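Local atomic coordinates of DNA binding protein (Mycobacterium tuberculosis, PDB entry 4NB5), a protein that binds promoter DNA directly as a homodimeric MarR-type regulator, controlling expression of the MmpS2-MmpL2, MmpS4-MmpL4 and MmpS5-MmpL5 transport systems and of its own gene. Residues P14-M17 and E18-Q22; R38-G41 and W42-C46; L60-S64 and G65-T69; N148-S151 and D152-R156. One frame throughout, in Å; residues are numbered along the deposited sequence. Where two conformers were deposited one is given.

Interaction 1: P14-M17 and E18-Q22; sequences PDIM and EFVEQ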
loop_
_atom_site.group_PDB
_atom_site.type_symbol
_atom_site.label_atom_id
_atom_site.label_comp_id
_atom_site.label_asym_id
_atom_site.label_seq_id
_atom_site.Cartn_x
_atom_site.Cartn_y
_atom_site.Cartn_z
ATOM N N PRO B 14 33.074 -8.816 -6.529
ATOM C CA PRO B 14 31.975 -8.533 -7.453
ATOM C C PRO B 14 31.918 -7.055 -7.779
ATOM O O PRO B 14 32.423 -6.232 -7.006
ATOM C CB PRO B 14 30.735 -8.943 -6.654
ATOM C CG PRO B 14 31.121 -8.713 -5.232
ATOM C CD PRO B 14 32.590 -9.068 -5.159
ATOM N N ASP B 15 31.318 -6.711 -8.911
ATOM C CA ASP B 15 31.038 -5.311 -9.178
ATOM C C ASP B 15 29.539 -5.110 -9.270
ATOM O O ASP B 15 28.763 -6.061 -9.179
ATOM C CB ASP B 15 31.758 -4.798 -10.431
ATOM C CG ASP B 15 31.292 -5.467 -11.707
ATOM O OD1 ASP B 15 32.089 -5.517 -12.667
ATOM O OD2 ASP B 15 30.136 -5.928 -11.766
ATOM N N ILE B 16 29.143 -3.859 -9.432
ATOM C CA ILE B 16 27.730 -3.503 -9.423
ATOM C C ILE B 16 26.906 -4.201 -10.498
ATOM O O ILE B 16 25.737 -4.522 -10.270
ATOM C CB ILE B 16 27.548 -1.985 -9.579
ATOM C CG1 ILE B 16 27.849 -1.270 -8.262
ATOM C CG2 ILE B 16 26.140 -1.662 -10.051
ATOM C CD1 ILE B 16 27.259 -1.934 -7.047
ATOM N N MET B 17 27.461 -4.427 -11.681
ATOM C CA MET B 17 26.621 -5.049 -12.687
ATOM C C MET B 17 26.382 -6.523 -12.376
ATOM O O MET B 17 25.333 -7.041 -12.742
ATOM C CB MET B 17 27.124 -4.834 -14.117
ATOM C CG MET B 17 26.610 -3.534 -14.756
ATOM S SD MET B 17 24.856 -3.133 -14.469
ATOM C CE MET B 17 24.015 -4.360 -15.471
ATOM N N GLU B 18 27.295 -7.177 -11.659
ATOM C CA GLU B 18 27.063 -8.553 -11.230
ATOM C C GLU B 18 25.903 -8.610 -10.227
ATOM O O GLU B 18 25.076 -9.521 -10.259
ATOM C CB GLU B 18 28.328 -9.148 -10.615
ATOM C CG GLU B 18 28.175 -10.592 -10.170
ATOM C CD GLU B 18 29.486 -11.203 -9.713
ATOM O OE1 GLU B 18 29.500 -12.408 -9.384
ATOM O OE2 GLU B 18 30.503 -10.477 -9.686
ATOM N N PHE B 19 25.841 -7.625 -9.339
ATOM C CA PHE B 19 24.740 -7.532 -8.385
ATOM C C PHE B 19 23.411 -7.300 -9.119
ATOM O O PHE B 19 22.402 -7.960 -8.845
ATOM C CB PHE B 19 25.008 -6.401 -7.388
ATOM C CG PHE B 19 23.816 -6.040 -6.557
ATOM C CD1 PHE B 19 23.396 -6.867 -5.528
ATOM C CD2 PHE B 19 23.108 -4.879 -6.816
ATOM C CE1 PHE B 19 22.292 -6.536 -4.775
ATOM C CE2 PHE B 19 22.005 -4.545 -6.073
ATOM C CZ PHE B 19 21.593 -5.370 -5.053
ATOM N N VAL B 20 23.410 -6.346 -10.045
ATOM C CA VAL B 20 22.215 -6.017 -10.808
ATOM C C VAL B 20 21.732 -7.246 -11.584
ATOM O O VAL B 20 20.544 -7.580 -11.581
ATOM C CB VAL B 20 22.479 -4.841 -11.764
ATOM C CG1 VAL B 20 21.335 -4.673 -12.758
ATOM C CG2 VAL B 20 22.682 -3.566 -10.973
ATOM N N GLU B 21 22.669 -7.941 -12.224
ATOM C CA GLU B 21 22.346 -9.155 -12.966
ATOM C C GLU B 21 21.710 -10.202 -12.050
ATOM O O GLU B 21 20.728 -10.856 -12.412
ATOM C CB GLU B 21 23.620 -9.726 -13.584
ATOM C CG GLU B 21 23.411 -10.960 -14.429
ATOM C CD GLU B 21 22.893 -10.623 -15.809
ATOM O OE1 GLU B 21 22.870 -11.532 -16.665
ATOM O OE2 GLU B 21 22.513 -9.450 -16.032
ATOM N N GLN B 22 22.271 -10.361 -10.857
ATOM C CA GLN B 22 21.787 -11.384 -9.942
ATOM C C GLN B 22 20.417 -11.030 -9.389
ATOM O O GLN B 22 19.585 -11.910 -9.176
ATOM C CB GLN B 22 22.803 -11.647 -8.827
ATOM C CG GLN B 22 23.988 -12.453 -9.330
ATOM C CD GLN B 22 25.058 -12.670 -8.275
ATOM O OE1 GLN B 22 26.235 -12.404 -8.509
ATOM N NE2 GLN B 22 24.656 -13.183 -7.119
HETATM O O HOH W 1 31.633 -8.839 -11.197
#
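E18 and D15 meet at the first turn of helix 16-28, where D15 is the N-cap. The D15 carboxylate reaches forward to the first turn and OD2 accepts from E18 N at 3.1 Å, met nearly along its C-O axis. With chi1 at 65°, CG of D15 sits between the backbone N and the carbonyl carbon, which turns the acid toward the amides of the first turn; their dipoles would probably stabilise its negative charge. The E18 side chain leaves the helix from CB, which rests 3.4 Å from D15 O, and runs extended through CG to CD, 4.0 Å from P14 CB. At the tip, OE2 lies against P14, 3.3 Å from its CA, and accepts from a water that in turn accepts from D15 N. The two carboxylate planes stand 89° apart. One turn on, V20 CG2 meets I16 CG2 at 4.1 Å; in one of two conformers of M17, CE comes 3.8 Å from V20 CG1. I16 also packs on L125 of the second subunit and F19 on G121 of that subunit. The backbone bond from V20 N to I16 O measures 3.0 Å.

Interaction 2: R38-G41 and W42-C46; sequences RLLG and WLLVC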
loop_
_atom_site.group_PDB
_atom_site.type_symbol
_atom_site.label_atom_id
_atom_site.label_comp_id
_atom_site.label_asym_id
_atom_site.label_seq_id
_atom_site.Cartn_x
_atom_site.Cartn_y
_atom_site.Cartn_z
ATOM N N ARG B 38 16.408 -6.167 -12.185
ATOM C CA ARG B 38 17.575 -5.355 -12.541
ATOM C C ARG B 38 17.358 -3.893 -12.176
ATOM O O ARG B 38 18.266 -3.231 -11.668
ATOM C CB ARG B 38 17.896 -5.501 -14.033
ATOM C CG ARG B 38 18.367 -6.894 -14.424
ATOM C CD ARG B 38 18.519 -7.031 -15.941
ATOM N NE ARG B 38 19.597 -6.181 -16.446
ATOM C CZ ARG B 38 19.512 -5.372 -17.502
ATOM N NH1 ARG B 38 18.392 -5.272 -18.212
ATOM N NH2 ARG B 38 20.570 -4.652 -17.852
ATOM N N LEU B 39 16.146 -3.395 -12.425
ATOM C CA LEU B 39 15.786 -2.027 -12.060
ATOM C C LEU B 39 15.867 -1.791 -10.550
ATOM O O LEU B 39 16.419 -0.780 -10.102
ATOM C CB LEU B 39 14.396 -1.671 -12.597
ATOM C CG LEU B 39 13.894 -0.282 -12.205
ATOM C CD1 LEU B 39 14.873 0.799 -12.630
ATOM C CD2 LEU B 39 12.522 -0.020 -12.810
ATOM N N LEU B 40 15.339 -2.726 -9.758
ATOM C CA LEU B 40 15.429 -2.603 -8.312
ATOM C C LEU B 40 16.893 -2.636 -7.882
ATOM O O LEU B 40 17.328 -1.833 -7.064
ATOM C CB LEU B 40 14.639 -3.712 -7.624
ATOM C CG LEU B 40 14.678 -3.705 -6.092
ATOM C CD1 LEU B 40 14.215 -2.373 -5.524
ATOM C CD2 LEU B 40 13.845 -4.836 -5.520
ATOM N N GLY B 41 17.659 -3.565 -8.444
ATOM C CA GLY B 41 19.075 -3.642 -8.138
ATOM C C GLY B 41 19.812 -2.348 -8.462
ATOM O O GLY B 41 20.609 -1.859 -7.661
ATOM N N TRP B 42 19.553 -1.795 -9.639
ATOM C CA TRP B 42 20.168 -0.539 -10.033
ATOM C C TRP B 42 19.830 0.581 -9.041
ATOM O O TRP B 42 20.702 1.341 -8.631
ATOM C CB TRP B 42 19.737 -0.145 -11.449
ATOM C CG TRP B 42 20.403 1.108 -11.940
ATOM C CD1 TRP B 42 19.850 2.352 -12.015
ATOM C CD2 TRP B 42 21.748 1.236 -12.429
ATOM N NE1 TRP B 42 20.765 3.246 -12.520
ATOM C CE2 TRP B 42 21.931 2.587 -12.777
ATOM C CE3 TRP B 42 22.799 0.335 -12.610
ATOM C CZ2 TRP B 42 23.138 3.059 -13.296
ATOM C CZ3 TRP B 42 23.999 0.813 -13.122
ATOM C CH2 TRP B 42 24.155 2.163 -13.455
ATOM N N LEU B 43 18.566 0.682 -8.639
ATOM C CA LEU B 43 18.168 1.771 -7.740
ATOM C C LEU B 43 18.700 1.591 -6.323
ATOM O O LEU B 43 18.690 2.530 -5.527
ATOM C CB LEU B 43 16.643 1.938 -7.738
ATOM C CG LEU B 43 16.081 2.499 -9.045
ATOM C CD1 LEU B 43 14.578 2.359 -9.089
ATOM C CD2 LEU B 43 16.473 3.967 -9.222
ATOM N N LEU B 44 19.179 0.391 -6.012
ATOM C CA LEU B 44 19.829 0.120 -4.738
ATOM C C LEU B 44 21.293 0.572 -4.694
ATOM O O LEU B 44 21.839 0.779 -3.620
ATOM C CB LEU B 44 19.765 -1.379 -4.435
ATOM C CG LEU B 44 18.459 -1.795 -3.772
ATOM C CD1 LEU B 44 18.178 -3.256 -4.035
ATOM C CD2 LEU B 44 18.498 -1.549 -2.290
ATOM N N VAL B 45 21.928 0.715 -5.856
ATOM C CA VAL B 45 23.363 0.998 -5.885
ATOM C C VAL B 45 23.751 2.234 -6.684
ATOM O O VAL B 45 24.898 2.658 -6.622
ATOM C CB VAL B 45 24.174 -0.189 -6.454
ATOM C CG1 VAL B 45 24.044 -1.400 -5.548
ATOM C CG2 VAL B 45 23.737 -0.515 -7.873
ATOM N N CYS B 46 22.820 2.802 -7.441
ATOM C CA CYS B 46 23.161 3.922 -8.313
ATOM C C CYS B 46 23.515 5.186 -7.528
ATOM O O CYS B 46 23.155 5.350 -6.359
ATOM C CB CYS B 46 22.013 4.210 -9.280
ATOM S SG CYS B 46 20.472 4.659 -8.459
#
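R38 O accepts from W42 N at 2.8 Å, the shortest hydrogen bond between 38-41 and 42-46, with an N-H...O angle of 162°. The next bond, L43 N to L39 O, is also sound at 3.0 Å, but the turn then slackens: L44 N reaches both L40 O and G41 O by weak bonds, and V45 N finds G41 O weakly at 3.4 Å. W42 O, by contrast, receives two donors, V45 N and C46 N, the latter at 2.8 Å. Along one flank L39 and L43 lie side by side and point the same way, CD1 to CD1 at 3.9 Å. L40 and L44 instead cross at a slant, with L44 CD1 4.1 Å from L40 CG; chi1 of -85° sets the L44 chain beside its own backbone N, where CD1 also rests on L40 O. Helix 34-45 packs against parts of the winged helix-turn-helix of this MarR-type fold: L39 on L56 of helix 53-59 and on L74 of helix 64-77, and L44 on L95 of strand 92-95. The C46 CB lies 3.6 Å above one face of the W42 indole, toward its rim, while W42 NE1 is hydrogen-bonded to Q51. R135 of the second subunit donates through NH1 to L43 O and through NH2 to C46 O.

Interaction 3: L60-S64 and G65-T69; sequences LAASS and GGIST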
loop_
_atom_site.group_PDB
_atom_site.type_symbol
_atom_site.label_atom_id
_atom_site.label_comp_id
_atom_site.label_asym_id
_atom_site.label_seq_id
_atom_site.Cartn_x
_atom_site.Cartn_y
_atom_site.Cartn_z
ATOM N N LEU B 60 20.402 0.188 -18.280
ATOM C CA LEU B 60 19.925 -1.195 -18.303
ATOM C C LEU B 60 19.716 -1.735 -19.722
ATOM O O LEU B 60 19.234 -2.854 -19.900
ATOM C CB LEU B 60 18.618 -1.295 -17.505
ATOM C CG LEU B 60 18.763 -0.895 -16.037
ATOM C CD1 LEU B 60 17.409 -0.891 -15.321
ATOM C CD2 LEU B 60 19.744 -1.824 -15.336
ATOM N N ALA B 61 20.078 -0.944 -20.730
ATOM C CA ALA B 61 19.898 -1.357 -22.116
ATOM C C ALA B 61 18.449 -1.780 -22.342
ATOM O O ALA B 61 18.182 -2.817 -22.943
ATOM C CB ALA B 61 20.844 -2.498 -22.463
ATOM N N ALA B 62 17.524 -0.966 -21.843
ATOM C CA ALA B 62 16.107 -1.295 -21.900
ATOM C C ALA B 62 15.314 -0.262 -22.698
ATOM O O ALA B 62 15.791 0.845 -22.960
ATOM C CB ALA B 62 15.547 -1.415 -20.487
ATOM N N SER B 63 14.095 -0.636 -23.081
ATOM C CA SER B 63 13.190 0.281 -23.763
ATOM C C SER B 63 12.491 1.178 -22.751
ATOM O O SER B 63 12.404 0.842 -21.568
ATOM C CB SER B 63 12.149 -0.500 -24.561
ATOM O OG SER B 63 11.275 -1.205 -23.702
ATOM N N SER B 64 11.989 2.319 -23.215
ATOM C CA SER B 64 11.278 3.238 -22.335
ATOM C C SER B 64 10.007 2.577 -21.817
ATOM O O SER B 64 9.583 2.830 -20.690
ATOM C CB SER B 64 10.941 4.540 -23.064
ATOM O OG SER B 64 10.146 4.286 -24.206
ATOM N N GLY B 65 9.410 1.728 -22.647
ATOM C CA GLY B 65 8.236 0.977 -22.252
ATOM C C GLY B 65 8.562 0.014 -21.128
ATOM O O GLY B 65 7.810 -0.106 -20.167
ATOM N N GLY B 66 9.690 -0.676 -21.257
ATOM C CA GLY B 66 10.132 -1.617 -20.243
ATOM C C GLY B 66 10.363 -0.946 -18.904
ATOM O O GLY B 66 9.941 -1.451 -17.862
ATOM N N ILE B 67 11.029 0.201 -18.928
ATOM C CA ILE B 67 11.266 0.959 -17.706
ATOM C C ILE B 67 9.942 1.387 -17.082
ATOM O O ILE B 67 9.722 1.205 -15.884
ATOM C CB ILE B 67 12.142 2.198 -17.973
ATOM C CG1 ILE B 67 13.523 1.782 -18.497
ATOM C CG2 ILE B 67 12.276 3.033 -16.711
ATOM C CD1 ILE B 67 14.309 0.882 -17.563
ATOM N N SER B 68 9.046 1.939 -17.897
ATOM C CA SER B 68 7.758 2.410 -17.395
ATOM C C SER B 68 6.941 1.312 -16.716
ATOM O O SER B 68 6.479 1.491 -15.586
ATOM C CB SER B 68 6.935 3.037 -18.524
ATOM O OG SER B 68 7.387 4.350 -18.795
ATOM N N THR B 69 6.753 0.184 -17.394
ATOM C CA THR B 69 5.890 -0.866 -16.858
ATOM C C THR B 69 6.519 -1.509 -15.625
ATOM O O THR B 69 5.829 -1.794 -14.646
ATOM C CB THR B 69 5.562 -1.957 -17.901
ATOM O OG1 THR B 69 6.744 -2.689 -18.238
ATOM C CG2 THR B 69 4.972 -1.337 -19.156
HETATM O O HOH W 2 10.266 5.191 -19.638
#
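I67 turns its CD1 end toward A62 and L60, meeting A62 CB at 3.9 Å and L60 CD1 at 4.2 Å. Its chi1 of -62° lays CG1 beside the backbone N, over S63 O, and chi2 carries CD1 on to the two apolar partners. S63 stands just before helix 64-77 as its N-cap: OG accepts from G66 N at 3.0 Å, with an N-H...O angle of 153°, while its carbonyl O takes I67 N, also at 3.0 Å. Side chain and backbone of one serine thus grip two successive amides. Residues 53-76 form the inferred helix-turn-helix, and this is its turn, which leaves helix 53-59 through a Schellman motif at A61 and enters the helix that, in MarR relatives, reads the DNA. I67 packs back on L56 and A57 of helix 53-59, and L60 and A62 both rest on L35 of helix 34-45. On the exposed side, S64 O accepts from S68 N at 3.0 Å and from a water at 2.7 Å. That water is also hydrogen-bonded to S68 OG at 3.1 Å, linking the two serines along the helix.

Interaction 4: N148-S151 and D152-R156; sequences NVVS and DALGR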
loop_
_atom_site.group_PDB
_atom_site.type_symbol
_atom_site.label_atom_id
_atom_site.label_comp_id
_atom_site.label_asym_id
_atom_site.label_seq_id
_atom_site.Cartn_x
_atom_site.Cartn_y
_atom_site.Cartn_z
ATOM N N ASN B 148 -0.748 -9.718 12.066
ATOM C CA ASN B 148 -0.540 -9.103 13.363
ATOM C C ASN B 148 0.929 -9.170 13.766
ATOM O O ASN B 148 1.491 -8.192 14.261
ATOM C CB ASN B 148 -1.414 -9.773 14.419
ATOM C CG ASN B 148 -1.170 -9.226 15.805
ATOM O OD1 ASN B 148 -1.503 -8.078 16.099
ATOM N ND2 ASN B 148 -0.585 -10.044 16.668
ATOM N N VAL B 149 1.544 -10.324 13.537
ATOM C CA VAL B 149 2.953 -10.515 13.851
ATOM C C VAL B 149 3.824 -9.487 13.126
ATOM O O VAL B 149 4.634 -8.793 13.754
ATOM C CB VAL B 149 3.424 -11.930 13.474
ATOM C CG1 VAL B 149 4.945 -12.008 13.486
ATOM C CG2 VAL B 149 2.846 -12.944 14.437
ATOM N N VAL B 150 3.631 -9.387 11.815
ATOM C CA VAL B 150 4.435 -8.523 10.956
ATOM C C VAL B 150 4.161 -7.055 11.264
ATOM O O VAL B 150 5.080 -6.236 11.350
ATOM C CB VAL B 150 4.149 -8.813 9.466
ATOM C CG1 VAL B 150 4.892 -7.841 8.564
ATOM C CG2 VAL B 150 4.531 -10.251 9.130
ATOM N N SER B 151 2.890 -6.722 11.461
ATOM C CA SER B 151 2.534 -5.348 11.807
ATOM C C SER B 151 3.259 -4.913 13.079
ATOM O O SER B 151 3.871 -3.842 13.114
ATOM C CB SER B 151 1.025 -5.215 11.998
ATOM O OG SER B 151 0.671 -3.860 12.221
ATOM N N ASP B 152 3.194 -5.751 14.111
ATOM C CA ASP B 152 3.837 -5.458 15.387
ATOM C C ASP B 152 5.339 -5.334 15.203
ATOM O O ASP B 152 5.980 -4.439 15.759
ATOM C CB ASP B 152 3.545 -6.564 16.404
ATOM C CG ASP B 152 4.419 -6.466 17.645
ATOM O OD1 ASP B 152 4.073 -5.681 18.554
ATOM O OD2 ASP B 152 5.455 -7.172 17.710
ATOM N N ALA B 153 5.897 -6.238 14.404
ATOM C CA ALA B 153 7.338 -6.276 14.209
ATOM C C ALA B 153 7.851 -5.028 13.493
ATOM O O ALA B 153 8.913 -4.507 13.829
ATOM C CB ALA B 153 7.731 -7.525 13.441
ATOM N N LEU B 154 7.118 -4.554 12.493
ATOM C CA LEU B 154 7.553 -3.372 11.755
ATOM C C LEU B 154 7.434 -2.126 12.637
ATOM O O LEU B 154 8.245 -1.209 12.547
ATOM C CB LEU B 154 6.747 -3.196 10.469
ATOM C CG LEU B 154 7.001 -4.215 9.352
ATOM C CD1 LEU B 154 6.055 -3.967 8.196
ATOM C CD2 LEU B 154 8.446 -4.158 8.856
ATOM N N GLY B 155 6.425 -2.104 13.495
ATOM C CA GLY B 155 6.297 -1.024 14.455
ATOM C C GLY B 155 7.528 -0.964 15.333
ATOM O O GLY B 155 8.116 0.101 15.528
ATOM N N ARG B 156 7.920 -2.119 15.861
ATOM C CA ARG B 156 9.084 -2.213 16.736
ATOM C C ARG B 156 10.373 -1.908 15.982
ATOM O O ARG B 156 11.307 -1.345 16.546
ATOM C CB ARG B 156 9.181 -3.609 17.350
ATOM C CG ARG B 156 8.070 -3.959 18.325
ATOM C CD ARG B 156 8.234 -3.226 19.651
ATOM N NE ARG B 156 9.499 -3.553 20.311
ATOM C CZ ARG B 156 9.695 -4.613 21.092
ATOM N NH1 ARG B 156 8.712 -5.476 21.325
ATOM N NH2 ARG B 156 10.885 -4.815 21.641
HETATM O O HOH W 3 5.758 -9.439 16.215
#
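V150 and L154 lie side by side one turn apart on helix 134-159, pointing the same way, with V150 CG1 4.1 Å from L154 CD1. The leucine also bears on the backbone below it: its CG is 3.4 Å from V150 O, because a chi1 of -70° folds the chain beside its own N and back along the helix. On another flank, CB of D152 lies 3.4 Å from N148 O. With CG anti to the backbone N (chi1 168°), D152 OD2 reaches a water at 2.7 Å and accepts from it. The same water donates to V149 O at 2.8 Å, so that this carbonyl is gripped twice, by the water and by A153 N. The methyl of A153 rests against V149 O.

Beneath these side chains the backbone is regular. Four hydrogen bonds in succession run from D152, A153, L154 and G155 to the carbonyls of N148, V149, V150 and S151; that of L154 N to V150 O measures 2.9 Å.

Farther out, the helix meets its own counterpart in the second subunit: V149 packs on A153 of that subunit and A153 on its V149, V150 touches its M146, and A153 O accepts from the hydroxyl of its Y145. This mutual packing makes the segment part of the dimer interface, as in MarR-family dimers. S151 touches S151 of a third subunit. Within the chain, V150 packs on I108, and L154 on R105, I108 and E104, the last a pocket residue for the bound 1,3-dihydroxypropan-2-yl octadecanoate, so this side of helix 134-159 lies against helix 99-124.

From the N terminus the four contacts follow in series, none nesting or crossing, and each joins residues of one unbroken stretch. Interaction 1 starts helix 16-28 and interaction 2 lies towards the end of helix 34-45; the two helices touch, F19 CE2 lying 3.4 Å from G41 O. Interaction 3, the turn between helices 53-59 and 64-77, joins them through L60, whose carbonyl O probably accepts from R38 NH2 and whose CD2 reaches V20. Interaction 4 stands apart on helix 134-159, its centre about 27 Å from that of interaction 2. Interactions 1, 2 and 4 all touch the second subunit, whereas no other chain of the assembly touches interaction 3.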